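Local coordinates for protein 1-pyrroline-5-carboxylate dehydrogenase (Thermus thermophilus, PDB 1UZB) that probably catalyses the NAD-dependent oxidation of 1-pyrroline-5-carboxylate, through its open-chain semialdehyde, to glutamate in the breakdown of proline, at residues R7-E12 and L108-K113; A301-A306 and Y335-E340; I376-N381 and K410-Q415. All coordinates share one frame; numbering follows the deposited sequence. Where two conformers were deposited one is given.

Contact 1: residues R7-E12 and L108-K113; sequences RNEPIE and LMRRRK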
loop_
_atom_site.group_PDB
_atom_site.type_symbol
_atom_site.label_atom_id
_atom_site.label_comp_id
_atom_site.label_asym_id
_atom_site.label_seq_id
_atom_site.Cartn_x
_atom_site.Cartn_y
_atom_site.Cartn_z
ATOM N N ARG A 7 13.682 16.221 -5.956
ATOM C CA ARG A 7 15.001 16.386 -5.360
ATOM C C ARG A 7 15.230 17.889 -5.308
ATOM O O ARG A 7 14.803 18.613 -6.211
ATOM C CB ARG A 7 16.104 15.741 -6.210
ATOM C CG ARG A 7 15.965 14.243 -6.429
ATOM C CD ARG A 7 17.327 13.596 -6.667
ATOM N NE ARG A 7 18.061 14.210 -7.770
ATOM C CZ ARG A 7 17.755 14.058 -9.056
ATOM N NH1 ARG A 7 16.724 13.306 -9.411
ATOM N NH2 ARG A 7 18.484 14.660 -9.987
ATOM N N ASN A 8 15.881 18.370 -4.256
ATOM C CA ASN A 8 16.149 19.799 -4.155
ATOM C C ASN A 8 17.227 20.234 -5.142
ATOM O O ASN A 8 18.178 19.496 -5.407
ATOM C CB ASN A 8 16.590 20.170 -2.736
ATOM C CG ASN A 8 15.488 19.976 -1.714
ATOM O OD1 ASN A 8 15.356 18.906 -1.118
ATOM N ND2 ASN A 8 14.681 21.011 -1.515
ATOM N N GLU A 9 17.065 21.435 -5.687
ATOM C CA GLU A 9 18.020 21.999 -6.636
ATOM C C GLU A 9 19.288 22.348 -5.862
ATOM O O GLU A 9 19.234 23.063 -4.869
ATOM C CB GLU A 9 17.429 23.263 -7.264
ATOM C CG GLU A 9 18.317 23.993 -8.267
ATOM C CD GLU A 9 18.472 23.254 -9.583
ATOM O OE1 GLU A 9 17.576 22.462 -9.937
ATOM O OE2 GLU A 9 19.488 23.483 -10.273
ATOM N N PRO A 10 20.449 21.834 -6.300
ATOM C CA PRO A 10 21.703 22.130 -5.601
ATOM C C PRO A 10 22.003 23.624 -5.534
ATOM O O PRO A 10 21.800 24.347 -6.505
ATOM C CB PRO A 10 22.739 21.377 -6.428
ATOM C CG PRO A 10 21.971 20.189 -6.913
ATOM C CD PRO A 10 20.660 20.814 -7.342
ATOM N N ILE A 11 22.479 24.079 -4.380
ATOM C CA ILE A 11 22.828 25.482 -4.187
ATOM C C ILE A 11 24.291 25.659 -4.580
ATOM O O ILE A 11 25.178 25.036 -3.997
ATOM C CB ILE A 11 22.635 25.905 -2.714
ATOM C CG1 ILE A 11 21.167 25.729 -2.317
ATOM C CG2 ILE A 11 23.060 27.358 -2.522
ATOM C CD1 ILE A 11 20.878 26.008 -0.854
ATOM N N GLU A 12 24.533 26.504 -5.576
ATOM C CA GLU A 12 25.884 26.752 -6.064
ATOM C C GLU A 12 26.751 27.467 -5.032
ATOM O O GLU A 12 26.322 28.442 -4.415
ATOM C CB GLU A 12 25.818 27.571 -7.356
ATOM C CG GLU A 12 27.169 27.862 -7.986
ATOM C CD GLU A 12 27.958 26.603 -8.295
ATOM O OE1 GLU A 12 27.475 25.770 -9.094
ATOM O OE2 GLU A 12 29.063 26.449 -7.736
ATOM N N LEU A 108 12.707 26.263 -17.527
ATOM C CA LEU A 108 13.089 27.559 -18.069
ATOM C C LEU A 108 13.806 28.394 -17.011
ATOM O O LEU A 108 14.774 29.095 -17.318
ATOM C CB LEU A 108 11.852 28.299 -18.588
ATOM C CG LEU A 108 11.174 27.654 -19.802
ATOM C CD1 LEU A 108 9.885 28.397 -20.121
ATOM C CD2 LEU A 108 12.121 27.676 -21.001
ATOM N N MET A 109 13.341 28.322 -15.765
ATOM C CA MET A 109 13.982 29.076 -14.696
ATOM C C MET A 109 15.379 28.514 -14.436
ATOM O O MET A 109 16.329 29.269 -14.220
ATOM C CB MET A 109 13.150 29.011 -13.414
ATOM C CG MET A 109 13.741 29.835 -12.270
ATOM S SD MET A 109 12.686 29.949 -10.805
ATOM C CE MET A 109 11.472 31.143 -11.360
ATOM N N ARG A 110 15.507 27.190 -14.468
ATOM C CA ARG A 110 16.796 26.553 -14.234
ATOM C C ARG A 110 17.830 26.998 -15.271
ATOM O O ARG A 110 19.002 27.191 -14.944
ATOM C CB ARG A 110 16.641 25.027 -14.253
ATOM C CG ARG A 110 17.889 24.272 -13.820
ATOM C CD ARG A 110 17.673 22.761 -13.780
ATOM N NE ARG A 110 16.709 22.345 -12.761
ATOM C CZ ARG A 110 15.451 21.989 -13.009
ATOM N NH1 ARG A 110 14.653 21.626 -12.012
ATOM N NH2 ARG A 110 14.989 21.993 -14.252
ATOM N N ARG A 111 17.400 27.174 -16.517
ATOM C CA ARG A 111 18.323 27.603 -17.563
ATOM C C ARG A 111 18.702 29.081 -17.459
ATOM O O ARG A 111 19.641 29.527 -18.114
ATOM C CB ARG A 111 17.735 27.297 -18.944
ATOM C CG ARG A 111 17.700 25.809 -19.244
ATOM C CD ARG A 111 16.802 25.462 -20.413
ATOM N NE ARG A 111 16.732 24.015 -20.591
ATOM C CZ ARG A 111 15.632 23.354 -20.937
ATOM N NH1 ARG A 111 14.497 24.006 -21.147
ATOM N NH2 ARG A 111 15.668 22.033 -21.054
ATOM N N ARG A 112 17.976 29.840 -16.638
ATOM C CA ARG A 112 18.263 31.264 -16.447
ATOM C C ARG A 112 18.743 31.538 -15.023
ATOM O O ARG A 112 18.712 32.677 -14.549
ATOM C CB ARG A 112 17.013 32.107 -16.731
ATOM C CG ARG A 112 16.587 32.110 -18.191
ATOM C CD ARG A 112 15.393 33.025 -18.430
ATOM N NE ARG A 112 15.690 34.422 -18.120
ATOM C CZ ARG A 112 14.850 35.431 -18.340
ATOM N NH1 ARG A 112 15.199 36.672 -18.027
ATOM N NH2 ARG A 112 13.659 35.197 -18.874
ATOM N N LYS A 113 19.205 30.486 -14.356
ATOM C CA LYS A 113 19.662 30.573 -12.974
ATOM C C LYS A 113 20.694 31.662 -12.680
ATOM O O LYS A 113 20.486 32.488 -11.787
ATOM C CB LYS A 113 20.198 29.207 -12.532
ATOM C CG LYS A 113 20.588 29.114 -11.066
ATOM C CD LYS A 113 20.483 27.679 -10.556
ATOM C CE LYS A 113 21.283 26.701 -11.399
ATOM N NZ LYS A 113 21.261 25.341 -10.797
HETATM O O HOH W 1 15.616 20.884 -9.361
HETATM O O HOH W 2 22.179 26.538 -7.921
HETATM O O HOH W 3 22.921 23.700 -9.015
#
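The irregular chain of 7-12 passes the end of helix 95-111 at some distance, its nearest CA pair being Glu9 and Arg110 at 8.9 Å, and long charged side chains bridge the gap. Glu9 extends toward the helix with CG anti to its backbone N (chi1 179°), then bends at the next bond and presents each carboxylate oxygen to a different cation. OE1 of Glu9 lies 3.0 Å from NE of Arg110, in the guanidinium plane and almost in line with the N-H (175°). NE comes to the syn side of OE1 but clearly tilted out of the carboxylate plane, in keeping with two planes turned 38° apart. OE2 of Glu9 is used on the anti side, by Lys113 NZ at a short 2.6 Å; the lysine arrives from the opposite direction, its chain bent at the third torsion. The result is a three-residue salt-bridge network at the surface, centred on one carboxylate. It joins the N-terminal arm of this aldehyde dehydrogenase-family protein, which precedes helix 17-32, to the junction of helices 95-111 and 113-124, where Arg112 occupies the N-cap position of the latter. Water extends the network: one molecule donates to Glu9 OE1 at 2.6 Å and accepts from Arg110 NH1 at 2.9 Å, while another accepts from Lys113 NZ at 2.9 Å and donates to Pro10 O at 2.8 Å. Arg110 has a second anionic partner: its NH1 forms a salt bridge with Glu143 OE2, on helix 128-149, and the same helix supplies Asp140, whose OD1 accepts from Glu9 N.

Contact 2: residues A301-A306 and Y335-E340; sequences ADFDLA and YEPVLE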
loop_
_atom_site.group_PDB
_atom_site.type_symbol
_atom_site.label_atom_id
_atom_site.label_comp_id
_atom_site.label_asym_id
_atom_site.label_seq_id
_atom_site.Cartn_x
_atom_site.Cartn_y
_atom_site.Cartn_z
ATOM N N ALA A 301 27.090 21.832 24.557
ATOM C CA ALA A 301 27.243 21.998 23.118
ATOM C C ALA A 301 28.667 22.082 22.594
ATOM O O ALA A 301 29.619 22.298 23.342
ATOM C CB ALA A 301 26.477 23.240 22.674
ATOM N N ASP A 302 28.794 21.882 21.287
ATOM C CA ASP A 302 30.070 22.025 20.600
ATOM C C ASP A 302 30.062 23.538 20.364
ATOM O O ASP A 302 29.373 24.039 19.473
ATOM C CB ASP A 302 30.046 21.258 19.273
ATOM C CG ASP A 302 31.294 21.479 18.440
ATOM O OD1 ASP A 302 31.592 20.608 17.593
ATOM O OD2 ASP A 302 31.969 22.518 18.615
ATOM N N PHE A 303 30.802 24.266 21.194
ATOM C CA PHE A 303 30.840 25.724 21.123
ATOM C C PHE A 303 31.307 26.303 19.795
ATOM O O PHE A 303 30.831 27.358 19.377
ATOM C CB PHE A 303 31.702 26.273 22.262
ATOM C CG PHE A 303 31.191 25.929 23.641
ATOM C CD1 PHE A 303 32.076 25.819 24.711
ATOM C CD2 PHE A 303 29.831 25.729 23.879
ATOM C CE1 PHE A 303 31.623 25.518 25.991
ATOM C CE2 PHE A 303 29.366 25.427 25.163
ATOM C CZ PHE A 303 30.264 25.321 26.220
ATOM N N ASP A 304 32.241 25.633 19.127
ATOM C CA ASP A 304 32.713 26.137 17.844
ATOM C C ASP A 304 31.639 25.954 16.781
ATOM O O ASP A 304 31.392 26.848 15.969
ATOM C CB ASP A 304 34.002 25.430 17.426
ATOM C CG ASP A 304 35.160 25.757 18.345
ATOM O OD1 ASP A 304 35.335 26.952 18.669
ATOM O OD2 ASP A 304 35.893 24.826 18.738
ATOM N N LEU A 305 30.992 24.795 16.799
ATOM C CA LEU A 305 29.928 24.511 15.847
ATOM C C LEU A 305 28.796 25.508 16.072
ATOM O O LEU A 305 28.232 26.048 15.122
ATOM C CB LEU A 305 29.398 23.094 16.052
ATOM C CG LEU A 305 28.379 22.612 15.015
ATOM C CD1 LEU A 305 29.095 22.278 13.709
ATOM C CD2 LEU A 305 27.651 21.389 15.547
ATOM N N ALA A 306 28.472 25.752 17.338
ATOM C CA ALA A 306 27.405 26.682 17.686
ATOM C C ALA A 306 27.707 28.104 17.215
ATOM O O ALA A 306 26.861 28.753 16.610
ATOM C CB ALA A 306 27.175 26.673 19.190
ATOM N N TYR A 335 27.718 30.901 28.344
ATOM C CA TYR A 335 27.847 32.329 28.072
ATOM C C TYR A 335 29.202 32.827 27.581
ATOM O O TYR A 335 29.322 33.289 26.447
ATOM C CB TYR A 335 27.436 33.145 29.298
ATOM C CG TYR A 335 27.441 34.635 29.035
ATOM C CD1 TYR A 335 26.471 35.228 28.225
ATOM C CD2 TYR A 335 28.444 35.446 29.563
ATOM C CE1 TYR A 335 26.500 36.594 27.947
ATOM C CE2 TYR A 335 28.484 36.809 29.291
ATOM C CZ TYR A 335 27.511 37.375 28.484
ATOM O OH TYR A 335 27.561 38.721 28.210
ATOM N N GLU A 336 30.219 32.751 28.430
ATOM C CA GLU A 336 31.540 33.234 28.049
ATOM C C GLU A 336 32.137 32.493 26.851
ATOM O O GLU A 336 32.563 33.116 25.879
ATOM C CB GLU A 336 32.493 33.159 29.247
ATOM C CG GLU A 336 33.831 33.858 29.048
ATOM C CD GLU A 336 34.730 33.153 28.051
ATOM O OE1 GLU A 336 35.006 31.950 28.245
ATOM O OE2 GLU A 336 35.166 33.804 27.077
ATOM N N PRO A 337 32.167 31.152 26.897
ATOM C CA PRO A 337 32.735 30.405 25.768
ATOM C C PRO A 337 32.093 30.680 24.410
ATOM O O PRO A 337 32.790 30.868 23.412
ATOM C CB PRO A 337 32.567 28.944 26.205
ATOM C CG PRO A 337 32.590 29.023 27.687
ATOM C CD PRO A 337 31.724 30.221 27.948
ATOM N N VAL A 338 30.768 30.707 24.369
ATOM C CA VAL A 338 30.080 30.936 23.110
ATOM C C VAL A 338 30.145 32.388 22.652
ATOM O O VAL A 338 30.394 32.656 21.478
ATOM C CB VAL A 338 28.605 30.482 23.190
ATOM C CG1 VAL A 338 27.899 30.756 21.869
ATOM C CG2 VAL A 338 28.549 28.993 23.508
ATOM N N LEU A 339 29.940 33.327 23.569
ATOM C CA LEU A 339 29.979 34.732 23.189
ATOM C C LEU A 339 31.353 35.128 22.667
ATOM O O LEU A 339 31.461 35.852 21.683
ATOM C CB LEU A 339 29.581 35.624 24.367
ATOM C CG LEU A 339 29.522 37.124 24.057
ATOM C CD1 LEU A 339 28.622 37.380 22.850
ATOM C CD2 LEU A 339 29.003 37.872 25.277
ATOM N N GLU A 340 32.409 34.645 23.312
ATOM C CA GLU A 340 33.749 34.983 22.859
ATOM C C GLU A 340 33.971 34.465 21.438
ATOM O O GLU A 340 34.551 35.156 20.604
ATOM C CB GLU A 340 34.801 34.408 23.818
ATOM C CG GLU A 340 34.867 32.892 23.875
ATOM C CD GLU A 340 36.073 32.333 23.145
ATOM O OE1 GLU A 340 36.233 32.622 21.940
ATOM O OE2 GLU A 340 36.864 31.601 23.778
#
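Phe303 turns its CG anti to its own carbonyl carbon (chi1 -61°), which carries the ring across to the neighbouring helix, and Val338 has CG1 anti to its backbone N (chi1 179°), placing CG2 beside that N and against the ring. The two meeting points fall on the two ortho carbons: CD2 of Phe303 is 3.5 Å from Val338 CG2, and CD1 of Phe303 is 3.5 Å from Pro337 CB. Both approach obliquely. The proline lies alongside the phenylalanine, pointing the same way, whereas the valine crosses it at about a right angle; CE1 of Phe303 also reaches Pro337 CB at 3.6 Å. Pro337 was modelled in two conformers, and its contacts here belong to one of them. The backbones also come close, with 5.6 Å between the CA atoms of Phe303 and Val338. Helix 303-315 is the crossover helix of a beta-alpha-beta unit, linking the parallel neighbouring strands 293-297 and 325-331, and it packs on helix 332-346, which follows the second strand and is kinked at Pro337, whose N makes no bond to the preceding turn. Asp302 caps the start of the crossover helix: its OD2 accepts from Leu305 N at 3.1 Å, approached from above the carboxylate plane, and only weakly from Asp304 N. Next to this cap, Ala301 O sits 3.4 Å above one face of the Phe303 ring, displaced toward its rim. A polar link accompanies the apolar packing, for Asp304 OD1 forms a salt bridge with NE of Arg341, one turn beyond Pro337 on the other helix.

Contact 3: residues I376-N381 and K410-Q415; sequences IEIGKN and KARIAQ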
loop_
_atom_site.group_PDB
_atom_site.type_symbol
_atom_site.label_atom_id
_atom_site.label_comp_id
_atom_site.label_asym_id
_atom_site.label_seq_id
_atom_site.Cartn_x
_atom_site.Cartn_y
_atom_site.Cartn_z
ATOM N N ILE A 376 19.339 50.272 16.778
ATOM C CA ILE A 376 20.647 50.194 17.411
ATOM C C ILE A 376 20.738 51.257 18.511
ATOM O O ILE A 376 21.283 51.003 19.586
ATOM C CB ILE A 376 21.780 50.366 16.364
ATOM C CG1 ILE A 376 21.876 49.091 15.514
ATOM C CG2 ILE A 376 23.107 50.662 17.052
ATOM C CD1 ILE A 376 22.815 49.190 14.323
ATOM N N GLU A 377 20.188 52.441 18.250
ATOM C CA GLU A 377 20.205 53.508 19.250
ATOM C C GLU A 377 19.354 53.109 20.453
ATOM O O GLU A 377 19.704 53.395 21.600
ATOM C CB GLU A 377 19.691 54.816 18.643
ATOM C CG GLU A 377 20.676 55.445 17.677
ATOM C CD GLU A 377 22.051 55.597 18.293
ATOM O OE1 GLU A 377 22.173 56.318 19.306
ATOM O OE2 GLU A 377 23.010 54.991 17.771
ATOM N N ILE A 378 18.236 52.444 20.187
ATOM C CA ILE A 378 17.357 51.981 21.251
ATOM C C ILE A 378 18.087 50.918 22.070
ATOM O O ILE A 378 18.067 50.942 23.300
ATOM C CB ILE A 378 16.058 51.372 20.670
ATOM C CG1 ILE A 378 15.217 52.479 20.026
ATOM C CG2 ILE A 378 15.280 50.647 21.765
ATOM C CD1 ILE A 378 14.055 51.968 19.199
ATOM N N GLY A 379 18.742 49.994 21.372
ATOM C CA GLY A 379 19.468 48.928 22.039
ATOM C C GLY A 379 20.574 49.413 22.960
ATOM O O GLY A 379 20.859 48.780 23.975
ATOM N N LYS A 380 21.203 50.531 22.610
ATOM C CA LYS A 380 22.282 51.077 23.429
ATOM C C LYS A 380 21.819 51.442 24.835
ATOM O O LYS A 380 22.623 51.494 25.765
ATOM C CB LYS A 380 22.894 52.308 22.755
ATOM C CG LYS A 380 23.738 51.986 21.532
ATOM C CD LYS A 380 24.258 53.258 20.885
ATOM C CE LYS A 380 25.160 52.963 19.698
ATOM N NZ LYS A 380 25.606 54.223 19.046
ATOM N N ASN A 381 20.522 51.688 24.991
ATOM C CA ASN A 381 19.967 52.046 26.290
ATOM C C ASN A 381 19.236 50.873 26.934
ATOM O O ASN A 381 18.590 51.030 27.972
ATOM C CB ASN A 381 19.016 53.236 26.136
ATOM C CG ASN A 381 19.738 54.508 25.726
ATOM O OD1 ASN A 381 19.210 55.316 24.964
ATOM N ND2 ASN A 381 20.947 54.695 26.241
ATOM N N LYS A 410 12.749 41.217 27.998
ATOM C CA LYS A 410 11.630 42.044 27.562
ATOM C C LYS A 410 12.014 43.380 26.931
ATOM O O LYS A 410 11.153 44.223 26.672
ATOM C CB LYS A 410 10.665 42.263 28.731
ATOM C CG LYS A 410 10.023 40.969 29.229
ATOM C CD LYS A 410 9.007 41.224 30.328
ATOM C CE LYS A 410 8.413 39.920 30.841
ATOM N NZ LYS A 410 7.700 39.162 29.774
ATOM N N ALA A 411 13.304 43.576 26.676
ATOM C CA ALA A 411 13.773 44.806 26.042
ATOM C C ALA A 411 13.215 44.854 24.623
ATOM O O ALA A 411 12.948 43.812 24.023
ATOM C CB ALA A 411 15.287 44.827 25.998
ATOM N N ARG A 412 13.040 46.051 24.078
ATOM C CA ARG A 412 12.514 46.165 22.727
ATOM C C ARG A 412 13.368 45.399 21.712
ATOM O O ARG A 412 12.826 44.753 20.813
ATOM C CB ARG A 412 12.404 47.634 22.317
ATOM C CG ARG A 412 11.424 48.431 23.164
ATOM C CD ARG A 412 11.218 49.818 22.589
ATOM N NE ARG A 412 10.648 49.761 21.246
ATOM C CZ ARG A 412 10.567 50.800 20.420
ATOM N NH1 ARG A 412 10.035 50.653 19.215
ATOM N NH2 ARG A 412 11.024 51.989 20.798
ATOM N N ILE A 413 14.693 45.457 21.847
ATOM C CA ILE A 413 15.544 44.748 20.897
ATOM C C ILE A 413 15.499 43.231 21.077
ATOM O O ILE A 413 16.057 42.493 20.267
ATOM C CB ILE A 413 17.022 45.216 20.952
ATOM C CG1 ILE A 413 17.611 45.008 22.346
ATOM C CG2 ILE A 413 17.114 46.671 20.514
ATOM C CD1 ILE A 413 19.125 45.124 22.379
ATOM N N ALA A 414 14.836 42.767 22.132
ATOM C CA ALA A 414 14.708 41.330 22.374
ATOM C C ALA A 414 13.284 40.857 22.076
ATOM O O ALA A 414 12.969 39.675 22.217
ATOM C CB ALA A 414 15.068 41.001 23.820
ATOM N N GLN A 415 12.431 41.779 21.639
ATOM C CA GLN A 415 11.035 41.464 21.348
ATOM C C GLN A 415 10.570 41.862 19.952
ATOM O O GLN A 415 9.716 41.196 19.365
ATOM C CB GLN A 415 10.129 42.168 22.361
ATOM C CG GLN A 415 10.252 41.668 23.782
ATOM C CD GLN A 415 9.637 40.295 23.961
ATOM O OE1 GLN A 415 8.532 40.034 23.491
ATOM N NE2 GLN A 415 10.344 39.415 24.656
#
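Arg412 is the first residue of 410-415 to touch helix 366-379, and Ile413 the second; together they pack the loop between the parallel strands 402-405 and 422-428 of the seven-stranded sheet against the 376-379 part of that helix. Arg412 bends at its third torsion; the two side chains cross at a slant, and Ile378 CD1 sits over one face of the guanidinium, 3.4 Å from Arg412 NH2. The methyl covers the face, while NE of Arg412 forms a salt bridge with Glu416. Glu382 accepts from the backbone N of both Arg412 and Ile413, and Ile413 O receives Lys292 NZ. Within the loop, Ala414 N donates a hydrogen bond to Ala411 O at 2.9 Å, so that the chain turns around the two contact residues. In Ile413, chi1 of 59° sets CG2 anti to the carbonyl carbon and beside the backbone N, and this branch meets Gly379 CA at 3.6 Å. Having no side chain, the glycine lets the backbones approach to 5.8 Å between the CA atoms of Gly379 and Ile413, and Ile413 CD1 adds a second methyl at 3.8 Å from Gly379 CA.

How the contacts relate
From the N terminus, contact 1 comes first and closes the longest loop, bringing 108-113 back to 7-12 after 95 intervening residues, so that the N-terminal arm is tied to the junction of helices 95-111 and 113-124. Contact 2 then closes a short loop of 28 residues, 301-306 to 335-340, and contact 3 another of the same length, 376-381 to 410-415. The three stand in series; none nests within or crosses another. Contacts 2 and 3 lie on the same side of the chain's centre, their own centres about 23 Å apart, and concern successive helices, 332-346 and 366-379, around the seven-stranded sheet. Contact 1 is remote, its centre about 40 Å from that of contact 3 and across the middle of the chain.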